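Local coordinates for protein serine protease MT3772 (Mycobacterium tuberculosis, PDB 3K6Y) that is the protease part of a membrane-anchored serine endopeptidase that probably helps the bacterium resist acid and oxidative stress, at residues Val64-Thr72 against Val217-Thr227; Gly192-Gly200 against Phe210-Ala218. All blocks are in the same frame, centred on the assembly; numbering follows the deposited sequence.

Interaction 1 (Val64-Thr72 against Val217-Thr227); sequences VISPDRVMT and VAGQLAKIGAT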
ATOM      1  N   VAL A  64     -15.633  10.406  14.613  1.00  8.48           N
ATOM      2  CA  VAL A  64     -15.427   9.480  15.713  1.00  8.40           C
ATOM      3  C   VAL A  64     -16.446   8.343  15.627  1.00  7.98           C
ATOM      4  O   VAL A  64     -17.662   8.575  15.593  1.00  8.83           O
ATOM      5  CB  VAL A  64     -15.525  10.201  17.059  1.00  8.25           C
ATOM      6  CG1 VAL A  64     -15.219   9.238  18.188  1.00  9.28           C
ATOM      7  CG2 VAL A  64     -14.576  11.389  17.107  1.00 10.26           C
ATOM      8  N   ILE A  65     -15.943   7.107  15.586  1.00  8.16           N
ATOM      9  CA  ILE A  65     -16.818   5.927  15.526  1.00  8.54           C
ATOM     10  C   ILE A  65     -16.903   5.163  16.846  1.00  8.40           C
ATOM     11  O   ILE A  65     -17.816   4.365  17.039  1.00  9.01           O
ATOM     12  CB  ILE A  65     -16.397   4.970  14.395  1.00  8.71           C
ATOM     13  CG1 ILE A  65     -14.893   4.633  14.446  1.00 10.04           C
ATOM     14  CG2 ILE A  65     -16.820   5.552  13.048  1.00 10.12           C
ATOM     15  CD1 ILE A  65     -14.480   3.456  13.575  1.00 10.73           C
ATOM     16  N   SER A  66     -15.949   5.399  17.734  1.00  8.24           N
ATOM     17  CA  SER A  66     -15.917   4.761  19.052  1.00  8.49           C
ATOM     18  C   SER A  66     -14.858   5.593  19.800  1.00  8.53           C
ATOM     19  O   SER A  66     -14.040   6.260  19.171  1.00  8.79           O
ATOM     20  CB  SER A  66     -15.510   3.301  18.896  1.00  9.63           C
ATOM     21  OG  SER A  66     -15.742   2.555  20.083  1.00 10.06           O
ATOM     22  N   PRO A  67     -14.836   5.567  21.146  1.00  8.44           N
ATOM     23  CA  PRO A  67     -13.791   6.385  21.797  1.00  8.97           C
ATOM     24  C   PRO A  67     -12.379   6.133  21.237  1.00  8.92           C
ATOM     25  O   PRO A  67     -11.984   4.967  21.049  1.00  8.99           O
ATOM     26  CB  PRO A  67     -13.923   5.992  23.277  1.00  9.58           C
ATOM     27  CG  PRO A  67     -15.423   5.689  23.393  1.00 10.25           C
ATOM     28  CD  PRO A  67     -15.766   4.948  22.111  1.00  9.68           C
ATOM     29  N   ASP A  68     -11.663   7.210  20.922  1.00  8.50           N
ATOM     30  CA  ASP A  68     -10.293   7.081  20.428  1.00  8.79           C
ATOM     31  C   ASP A  68     -10.181   6.354  19.090  1.00  8.58           C
ATOM     32  O   ASP A  68      -9.094   5.868  18.742  1.00  8.62           O
ATOM     33  CB  ASP A  68      -9.360   6.486  21.472  1.00  9.88           C
ATOM     34  CG  ASP A  68      -9.187   7.368  22.682  1.00 11.85           C
ATOM     35  OD1 ASP A  68      -9.760   8.466  22.744  1.00 12.77           O
ATOM     36  OD2 ASP A  68      -8.405   6.946  23.558  1.00 14.94           O
ATOM     37  N   ARG A  69     -11.267   6.337  18.305  1.00  8.11           N
ATOM     38  CA  ARG A  69     -11.254   5.710  16.975  1.00  8.12           C
ATOM     39  C   ARG A  69     -11.974   6.600  15.982  1.00  8.17           C
ATOM     40  O   ARG A  69     -13.103   7.030  16.217  1.00  8.75           O
ATOM     41  CB  ARG A  69     -11.928   4.327  17.000  1.00  8.52           C
ATOM     42  CG  ARG A  69     -11.192   3.244  17.784  1.00  8.08           C
ATOM     43  CD  ARG A  69      -9.932   2.848  17.029  1.00  9.53           C
ATOM     44  NE  ARG A  69      -9.161   1.759  17.628  1.00  9.52           N
ATOM     45  CZ  ARG A  69      -8.246   1.926  18.575  1.00  9.13           C
ATOM     46  NH1 ARG A  69      -8.070   3.126  19.131  1.00  9.22           N
ATOM     47  NH2 ARG A  69      -7.541   0.879  18.981  1.00 10.04           N
ATOM     48  N   VAL A  70     -11.294   6.881  14.869  1.00  7.39           N
ATOM     49  CA  VAL A  70     -11.807   7.769  13.838  1.00  7.81           C
ATOM     50  C   VAL A  70     -11.862   7.014  12.500  1.00  7.67           C
ATOM     51  O   VAL A  70     -10.901   6.320  12.133  1.00  9.35           O
ATOM     52  CB  VAL A  70     -10.900   9.001  13.714  1.00  7.81           C
ATOM     53  CG1 VAL A  70     -11.174   9.795  12.436  1.00  9.05           C
ATOM     54  CG2 VAL A  70     -11.108   9.899  14.911  1.00  9.55           C
ATOM     55  N   MET A  71     -12.978   7.141  11.780  1.00  7.68           N
ATOM     56  CA  MET A  71     -13.077   6.588  10.434  1.00  8.38           C
ATOM     57  C   MET A  71     -12.854   7.725   9.415  1.00  8.76           C
ATOM     58  O   MET A  71     -13.326   8.868   9.617  1.00  8.49           O
ATOM     59  CB  MET A  71     -14.451   5.932  10.202  1.00  9.18           C
ATOM     60  CG  MET A  71     -14.563   5.343   8.797  1.00 10.10           C
ATOM     61  SD  MET A  71     -16.045   4.320   8.587  1.00 11.04           S
ATOM     62  CE  MET A  71     -15.624   2.830   9.498  1.00 12.11           C
ATOM     63  N   THR A  72     -12.178   7.383   8.318  1.00  8.63           N
ATOM     64  CA  THR A  72     -12.013   8.277   7.180  1.00  9.04           C
ATOM     65  C   THR A  72     -11.894   7.406   5.926  1.00  8.33           C
ATOM     66  O   THR A  72     -12.030   6.182   6.015  1.00  9.23           O
ATOM     67  CB  THR A  72     -10.785   9.209   7.366  1.00  9.75           C
ATOM     68  OG1 THR A  72     -10.747  10.184   6.310  1.00  9.80           O
ATOM     69  CG2 THR A  72      -9.451   8.455   7.406  1.00 10.73           C
ATOM     70  N   VAL A 217     -19.418   0.048   4.862  1.00 12.95           N
ATOM     71  CA  VAL A 217     -18.225   0.257   5.700  1.00 13.06           C
ATOM     72  C   VAL A 217     -18.251  -0.582   6.980  1.00 13.34           C
ATOM     73  O   VAL A 217     -17.240  -0.683   7.674  1.00 13.23           O
ATOM     74  CB  VAL A 217     -17.959   1.754   6.020  1.00 12.51           C
ATOM     75  CG1 VAL A 217     -17.915   2.579   4.757  1.00 13.40           C
ATOM     76  CG2 VAL A 217     -18.972   2.328   7.005  1.00 14.38           C
ATOM     77  N   ALA A 218     -19.384  -1.241   7.254  1.00 13.43           N
ATOM     78  CA  ALA A 218     -19.561  -1.961   8.515  1.00 14.38           C
ATOM     79  C   ALA A 218     -18.507  -3.036   8.742  1.00 14.57           C
ATOM     80  O   ALA A 218     -18.036  -3.240   9.869  1.00 14.54           O
ATOM     81  CB  ALA A 218     -20.959  -2.577   8.581  1.00 15.41           C
ATOM     82  N   GLY A 219     -18.115  -3.721   7.678  1.00 14.09           N
ATOM     83  CA  GLY A 219     -17.132  -4.788   7.768  1.00 14.77           C
ATOM     84  C   GLY A 219     -15.798  -4.300   8.300  1.00 14.22           C
ATOM     85  O   GLY A 219     -15.064  -5.059   8.945  1.00 15.67           O
ATOM     86  N   GLN A 220     -15.478  -3.029   8.054  1.00 13.67           N
ATOM     87  CA  GLN A 220     -14.195  -2.471   8.523  1.00 13.68           C
ATOM     88  C   GLN A 220     -14.120  -2.474  10.042  1.00 13.66           C
ATOM     89  O   GLN A 220     -13.029  -2.557  10.613  1.00 13.37           O
ATOM     90  CB  GLN A 220     -13.995  -1.046   7.998  1.00 13.56           C
ATOM     91  CG  GLN A 220     -14.095  -0.948   6.472  1.00 14.02           C
ATOM     92  CD  GLN A 220     -13.043  -1.781   5.800  1.00 14.12           C
ATOM     93  OE1 GLN A 220     -11.869  -1.751   6.185  1.00 15.53           O
ATOM     94  NE2 GLN A 220     -13.441  -2.516   4.775  1.00 15.68           N
ATOM     95  N   LEU A 221     -15.278  -2.412  10.693  1.00 13.46           N
ATOM     96  CA  LEU A 221     -15.306  -2.329  12.148  1.00 13.28           C
ATOM     97  C   LEU A 221     -14.796  -3.587  12.821  1.00 13.58           C
ATOM     98  O   LEU A 221     -14.422  -3.523  13.987  1.00 13.79           O
ATOM     99  CB  LEU A 221     -16.707  -2.020  12.605  1.00 14.07           C
ATOM    100  CG  LEU A 221     -17.274  -0.736  12.023  1.00 14.49           C
ATOM    101  CD1 LEU A 221     -18.762  -0.614  12.364  1.00 15.20           C
ATOM    102  CD2 LEU A 221     -16.506   0.496  12.467  1.00 15.15           C
ATOM    103  N   ALA A 222     -14.767  -4.717  12.103  1.00 14.05           N
ATOM    104  CA  ALA A 222     -14.141  -5.916  12.653  1.00 14.93           C
ATOM    105  C   ALA A 222     -12.694  -5.753  13.050  1.00 14.21           C
ATOM    106  O   ALA A 222     -12.197  -6.536  13.854  1.00 14.98           O
ATOM    107  CB  ALA A 222     -14.296  -7.112  11.718  1.00 15.12           C
ATOM    108  N   LYS A 223     -12.020  -4.724  12.506  1.00 13.17           N
ATOM    109  CA  LYS A 223     -10.627  -4.473  12.822  1.00 13.27           C
ATOM    110  C   LYS A 223     -10.478  -3.297  13.754  1.00 11.67           C
ATOM    111  O   LYS A 223      -9.372  -2.842  13.949  1.00 12.36           O
ATOM    112  CB  LYS A 223      -9.790  -4.228  11.558  1.00 14.41           C
ATOM    113  CG  LYS A 223      -8.286  -4.389  11.781  1.00 17.34           C
ATOM    114  CD  LYS A 223      -7.542  -4.715  10.489  1.00 17.77           C
ATOM    115  CE  LYS A 223      -6.038  -4.692  10.733  1.00 18.73           C
ATOM    116  NZ  LYS A 223      -5.283  -5.097   9.495  1.00 17.78           N
ATOM    117  N   ILE A 224     -11.568  -2.833  14.384  1.00 10.80           N
ATOM    118  CA  ILE A 224     -11.468  -1.618  15.210  1.00 10.91           C
ATOM    119  C   ILE A 224     -10.569  -1.823  16.435  1.00 10.46           C
ATOM    120  O   ILE A 224     -10.030  -0.871  16.981  1.00 11.14           O
ATOM    121  CB  ILE A 224     -12.852  -1.096  15.628  1.00 10.67           C
ATOM    122  CG1 ILE A 224     -12.767   0.359  16.089  1.00 11.77           C
ATOM    123  CG2 ILE A 224     -13.514  -2.016  16.694  1.00 11.74           C
ATOM    124  CD1 ILE A 224     -14.153   0.973  16.345  1.00 11.58           C
ATOM    125  N   GLY A 225     -10.373  -3.068  16.852  1.00 10.24           N
ATOM    126  CA  GLY A 225      -9.544  -3.358  18.003  1.00 11.14           C
ATOM    127  C   GLY A 225      -8.067  -3.392  17.700  1.00 11.49           C
ATOM    128  O   GLY A 225      -7.270  -3.603  18.600  1.00 13.32           O
ATOM    129  N   ALA A 226      -7.696  -3.183  16.438  1.00 11.22           N
ATOM    130  CA  ALA A 226      -6.290  -3.130  16.078  1.00 12.03           C
ATOM    131  C   ALA A 226      -5.576  -1.952  16.734  1.00 11.97           C
ATOM    132  O   ALA A 226      -6.153  -0.887  16.996  1.00 12.03           O
ATOM    133  CB  ALA A 226      -6.151  -3.054  14.594  1.00 12.55           C
ATOM    134  N   THR A 227      -4.304  -2.178  17.015  1.00 12.80           N
ATOM    135  CA  THR A 227      -3.484  -1.191  17.668  1.00 13.36           C
ATOM    136  C   THR A 227      -2.178  -0.889  16.928  1.00 12.63           C
ATOM    137  O   THR A 227      -1.628   0.190  17.081  1.00 14.24           O
ATOM    138  CB  THR A 227      -3.117  -1.636  19.102  1.00 14.34           C
ATOM    139  OG1 THR A 227      -2.579  -2.960  19.069  1.00 18.50           O
ATOM    140  CG2 THR A 227      -4.343  -1.621  20.023  1.00 16.41           C
TER
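The guanidinium of R69 meets I224 edge-on: the carbonyl oxygen of I224 sits at the rim of the group, close to its plane, and takes a hydrogen bond from R69 NE of 2.8 Å. That bond is straight, 165° at the hydrogen, and the donor comes in almost head-on to the carbonyl. At another point of the rim, nearly in plane, R69 NH1 gives a bond of 3.0 Å to the carbonyl oxygen of D68. R69 NH2 lies 3.0 Å from A226 O, which stands oblique to the group, and T227 CG2 is near the edge. No atom of 217-227 lies over a face.

The arginine chain bends about CB-CG (chi2 -71°), which lays its methylenes over I224, R69 CG 3.7 Å from I224 CG1. I224 holds CG1 anti to its own N (chi1 -162°), which carries CD1 to S66 CB and I65 CD1, both 3.7 Å off. L221 CD2 then reaches both I65 CD1 and the CE methyl of M71, whose sulfur lies against V217 CG2 at 3.9 Å.

The end of helix 214-218 and the chain beyond it lie against the N-terminal barrel, at strand 69-72 and the type II turn S66-R69. Polar at the surface end and apolar towards V217, the contact has R69 tying two backbone carbonyls together, which should fix the rotation of its guanidinium.

Interaction 2 (Gly192-Gly200 against Phe210-Ala218); sequences GQVLGVVFG and FVLTAGEVA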
ATOM      1  N   GLY A 192     -28.914  12.938  13.350  1.00 19.86           N
ATOM      2  CA  GLY A 192     -27.517  13.004  13.743  1.00 18.91           C
ATOM      3  C   GLY A 192     -26.794  11.672  13.667  1.00 17.11           C
ATOM      4  O   GLY A 192     -25.712  11.532  14.223  1.00 17.46           O
ATOM      5  N   GLN A 193     -27.389  10.699  12.989  1.00 15.55           N
ATOM      6  CA  GLN A 193     -26.753   9.407  12.801  1.00 15.64           C
ATOM      7  C   GLN A 193     -26.080   9.366  11.444  1.00 14.44           C
ATOM      8  O   GLN A 193     -26.462  10.087  10.508  1.00 14.41           O
ATOM      9  CB  GLN A 193     -27.763   8.277  12.949  1.00 16.20           C
ATOM     10  CG  GLN A 193     -28.415   8.279  14.341  1.00 19.77           C
ATOM     11  CD  GLN A 193     -29.056   6.962  14.722  1.00 25.10           C
ATOM     12  OE1 GLN A 193     -29.744   6.338  13.922  1.00 26.55           O
ATOM     13  NE2 GLN A 193     -28.830   6.533  15.961  1.00 27.85           N
ATOM     14  N   VAL A 194     -25.089   8.489  11.336  1.00 13.32           N
ATOM     15  CA  VAL A 194     -24.277   8.441  10.136  1.00 12.52           C
ATOM     16  C   VAL A 194     -24.869   7.459   9.124  1.00 13.09           C
ATOM     17  O   VAL A 194     -24.980   6.245   9.375  1.00 14.05           O
ATOM     18  CB  VAL A 194     -22.827   8.063  10.473  1.00 12.37           C
ATOM     19  CG1 VAL A 194     -21.973   8.032   9.209  1.00 12.60           C
ATOM     20  CG2 VAL A 194     -22.218   9.075  11.446  1.00 12.82           C
ATOM     21  N   LEU A 195     -25.198   7.995   7.952  1.00 13.12           N
ATOM     22  CA  LEU A 195     -25.706   7.183   6.856  1.00 14.46           C
ATOM     23  C   LEU A 195     -24.598   6.590   6.010  1.00 13.83           C
ATOM     24  O   LEU A 195     -24.802   5.577   5.336  1.00 14.66           O
ATOM     25  CB  LEU A 195     -26.612   8.018   5.952  1.00 15.05           C
ATOM     26  CG  LEU A 195     -27.956   8.435   6.546  1.00 16.90           C
ATOM     27  CD1 LEU A 195     -28.600   9.501   5.682  1.00 18.33           C
ATOM     28  CD2 LEU A 195     -28.874   7.224   6.674  1.00 19.92           C
ATOM     29  N   GLY A 196     -23.436   7.237   6.011  1.00 13.16           N
ATOM     30  CA  GLY A 196     -22.314   6.747   5.233  1.00 12.75           C
ATOM     31  C   GLY A 196     -21.165   7.721   5.248  1.00 12.32           C
ATOM     32  O   GLY A 196     -21.197   8.719   5.984  1.00 11.80           O
ATOM     33  N   VAL A 197     -20.158   7.410   4.429  1.00 11.52           N
ATOM     34  CA  VAL A 197     -18.915   8.165   4.380  1.00 11.47           C
ATOM     35  C   VAL A 197     -18.786   8.804   2.998  1.00 10.81           C
ATOM     36  O   VAL A 197     -18.741   8.110   1.988  1.00 11.14           O
ATOM     37  CB  VAL A 197     -17.698   7.241   4.643  1.00 11.16           C
ATOM     38  CG1 VAL A 197     -16.407   8.062   4.688  1.00 12.60           C
ATOM     39  CG2 VAL A 197     -17.900   6.460   5.934  1.00 12.59           C
ATOM     40  N   VAL A 198     -18.750  10.129   2.974  1.00 11.25           N
ATOM     41  CA  VAL A 198     -18.674  10.878   1.721  1.00 12.67           C
ATOM     42  C   VAL A 198     -17.287  10.657   1.119  1.00 12.92           C
ATOM     43  O   VAL A 198     -16.303  10.853   1.819  1.00 14.05           O
ATOM     44  CB  VAL A 198     -18.874  12.387   2.018  1.00 14.06           C
ATOM     45  CG1 VAL A 198     -18.761  13.206   0.731  1.00 16.64           C
ATOM     46  CG2 VAL A 198     -20.233  12.621   2.689  1.00 16.05           C
ATOM     47  N   PHE A 199     -17.193  10.282  -0.160  1.00 12.68           N
ATOM     48  CA  PHE A 199     -15.880   9.986  -0.742  1.00 13.78           C
ATOM     49  C   PHE A 199     -15.613  10.633  -2.082  1.00 13.81           C
ATOM     50  O   PHE A 199     -14.457  10.701  -2.508  1.00 14.57           O
ATOM     51  CB  PHE A 199     -15.604   8.475  -0.805  1.00 14.32           C
ATOM     52  CG  PHE A 199     -16.351   7.735  -1.882  1.00 15.48           C
ATOM     53  CD1 PHE A 199     -17.625   7.234  -1.664  1.00 13.82           C
ATOM     54  CD2 PHE A 199     -15.754   7.499  -3.117  1.00 17.52           C
ATOM     55  CE1 PHE A 199     -18.308   6.518  -2.655  1.00 16.57           C
ATOM     56  CE2 PHE A 199     -16.446   6.794  -4.134  1.00 18.45           C
ATOM     57  CZ  PHE A 199     -17.707   6.303  -3.893  1.00 16.98           C
ATOM     58  N   GLY A 200     -16.648  11.095  -2.770  1.00 13.70           N
ATOM     59  CA  GLY A 200     -16.404  11.576  -4.113  1.00 15.25           C
ATOM     60  C   GLY A 200     -17.515  12.390  -4.690  1.00 15.92           C
ATOM     61  O   GLY A 200     -18.578  12.553  -4.103  1.00 15.70           O
ATOM     62  N   PHE A 210     -21.004  11.111  -4.009  1.00 13.69           N
ATOM     63  CA  PHE A 210     -20.993   9.677  -3.782  1.00 14.05           C
ATOM     64  C   PHE A 210     -20.593   9.408  -2.345  1.00 13.23           C
ATOM     65  O   PHE A 210     -19.642  10.026  -1.824  1.00 13.36           O
ATOM     66  CB  PHE A 210     -19.981   8.985  -4.685  1.00 14.86           C
ATOM     67  CG  PHE A 210     -20.348   9.029  -6.138  1.00 17.45           C
ATOM     68  CD1 PHE A 210     -21.202   8.074  -6.669  1.00 18.87           C
ATOM     69  CD2 PHE A 210     -19.887  10.051  -6.949  1.00 20.78           C
ATOM     70  CE1 PHE A 210     -21.562   8.106  -8.019  1.00 21.58           C
ATOM     71  CE2 PHE A 210     -20.243  10.100  -8.310  1.00 22.04           C
ATOM     72  CZ  PHE A 210     -21.092   9.130  -8.830  1.00 22.71           C
ATOM     73  N   VAL A 211     -21.336   8.501  -1.711  1.00 12.82           N
ATOM     74  CA  VAL A 211     -21.217   8.206  -0.285  1.00 12.56           C
ATOM     75  C   VAL A 211     -21.202   6.699  -0.078  1.00 12.50           C
ATOM     76  O   VAL A 211     -22.117   6.005  -0.544  1.00 13.55           O
ATOM     77  CB  VAL A 211     -22.416   8.818   0.477  1.00 12.93           C
ATOM     78  CG1 VAL A 211     -22.314   8.539   1.968  1.00 13.54           C
ATOM     79  CG2 VAL A 211     -22.516  10.313   0.210  1.00 14.16           C
ATOM     80  N   LEU A 212     -20.183   6.163   0.610  1.00 11.86           N
ATOM     81  CA  LEU A 212     -20.212   4.738   0.945  1.00 12.37           C
ATOM     82  C   LEU A 212     -21.286   4.511   1.973  1.00 12.01           C
ATOM     83  O   LEU A 212     -21.350   5.241   2.959  1.00 12.86           O
ATOM     84  CB  LEU A 212     -18.882   4.293   1.552  1.00 12.19           C
ATOM     85  CG  LEU A 212     -17.625   4.483   0.718  1.00 12.92           C
ATOM     86  CD1 LEU A 212     -16.377   4.238   1.550  1.00 13.75           C
ATOM     87  CD2 LEU A 212     -17.655   3.563  -0.515  1.00 14.08           C
ATOM     88  N   THR A 213     -22.134   3.504   1.795  1.00 12.53           N
ATOM     89  CA  THR A 213     -23.194   3.322   2.786  1.00 13.16           C
ATOM     90  C   THR A 213     -22.653   2.840   4.139  1.00 13.41           C
ATOM     91  O   THR A 213     -21.575   2.249   4.223  1.00 13.25           O
ATOM     92  CB  THR A 213     -24.301   2.348   2.316  1.00 13.66           C
ATOM     93  OG1 THR A 213     -23.773   1.025   2.297  1.00 14.75           O
ATOM     94  CG2 THR A 213     -24.879   2.740   0.952  1.00 14.62           C
ATOM     95  N   ALA A 214     -23.458   3.024   5.186  1.00 13.77           N
ATOM     96  CA  ALA A 214     -23.109   2.456   6.479  1.00 14.23           C
ATOM     97  C   ALA A 214     -22.864   0.943   6.380  1.00 14.52           C
ATOM     98  O   ALA A 214     -21.910   0.417   6.944  1.00 14.63           O
ATOM     99  CB  ALA A 214     -24.197   2.770   7.520  1.00 14.66           C
ATOM    100  N   GLY A 215     -23.739   0.250   5.644  1.00 14.98           N
ATOM    101  CA  GLY A 215     -23.581  -1.188   5.430  1.00 15.31           C
ATOM    102  C   GLY A 215     -22.281  -1.541   4.725  1.00 14.56           C
ATOM    103  O   GLY A 215     -21.648  -2.547   5.053  1.00 16.29           O
ATOM    104  N   GLU A 216     -21.874  -0.712   3.759  1.00 14.60           N
ATOM    105  CA  GLU A 216     -20.659  -0.966   3.010  1.00 14.24           C
ATOM    106  C   GLU A 216     -19.408  -0.880   3.904  1.00 13.39           C
ATOM    107  O   GLU A 216     -18.442  -1.619   3.699  1.00 14.58           O
ATOM    108  CB  GLU A 216     -20.550   0.044   1.858  1.00 14.43           C
ATOM    109  CG  GLU A 216     -19.283  -0.050   1.020  1.00 14.87           C
ATOM    110  CD  GLU A 216     -19.118  -1.389   0.333  1.00 16.31           C
ATOM    111  OE1 GLU A 216     -17.963  -1.846   0.214  1.00 19.75           O
ATOM    112  OE2 GLU A 216     -20.130  -1.969  -0.133  1.00 17.10           O
ATOM    113  N   VAL A 217     -19.418   0.048   4.862  1.00 12.95           N
ATOM    114  CA  VAL A 217     -18.225   0.257   5.700  1.00 13.06           C
ATOM    115  C   VAL A 217     -18.251  -0.582   6.980  1.00 13.34           C
ATOM    116  O   VAL A 217     -17.240  -0.683   7.674  1.00 13.23           O
ATOM    117  CB  VAL A 217     -17.959   1.754   6.020  1.00 12.51           C
ATOM    118  CG1 VAL A 217     -17.915   2.579   4.757  1.00 13.40           C
ATOM    119  CG2 VAL A 217     -18.972   2.328   7.005  1.00 14.38           C
ATOM    120  N   ALA A 218     -19.384  -1.241   7.254  1.00 13.43           N
ATOM    121  CA  ALA A 218     -19.561  -1.961   8.515  1.00 14.38           C
ATOM    122  C   ALA A 218     -18.507  -3.036   8.742  1.00 14.57           C
ATOM    123  O   ALA A 218     -18.036  -3.240   9.869  1.00 14.54           O
ATOM    124  CB  ALA A 218     -20.959  -2.577   8.581  1.00 15.41           C
TER
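F210 O is shared by two amides of the facing strand: F199 N gives it a straight bond of 3.0 Å (179° at the hydrogen), and G200 N a weak one of 3.3 Å. F210 N in turn donates to G200 O at 2.8 Å. Because F199 and G200 both face F210, this is a classic beta bulge, and the register slips by one residue there. Further along, V197 and L212 form a hydrogen-bonded pair, L212 N reaching V197 O at 2.8 Å; V197 O also receives a CA-H...O contact from V211.

Strands 194-201 and 208-213 make the last antiparallel hairpin of the C-terminal barrel in this chymotrypsin-like fold, and helix 214-218 leaves directly from it. At that junction A214 N is satisfied by L195 O, while the T213 hydroxyl oxygen caps the helix by accepting from E216 N at 3.0 Å.

With CG between the backbone N and the carbonyl carbon (chi1 75°), the F199 ring lies across the partner strand: F210 CB packs over one face, 4.0 Å from the centroid, a CH-pi contact, and L212 N lies at the edge. The F199 side chain comes about 4 Å from that of H75, of the predicted triad, while its backbone O has a weak hydrogen bond with S183 OG.

Along the chain, segment 64-72 comes first, then the hairpin of interaction 2, and 219-227 last; the pairing of 192-200 with 210-218 lies between the two halves of interaction 1 except for the shared V217 and A218. The centres lie 13 Å apart. Both contacts use helix 214-218, which leads out of the C-terminal barrel towards the N-terminal one. Interaction 2 is internal to one barrel, whereas interaction 1 holds the chain that leaves helix 214-218 against the other. Interaction 1, with the packing of M71 SD on V197 CG2 at 3.9 Å, joins the two barrels; between these, as in chymotrypsin-like proteases, lies the predicted triad, H75 and D104 with the N-terminal barrel and S183 with the C-terminal one.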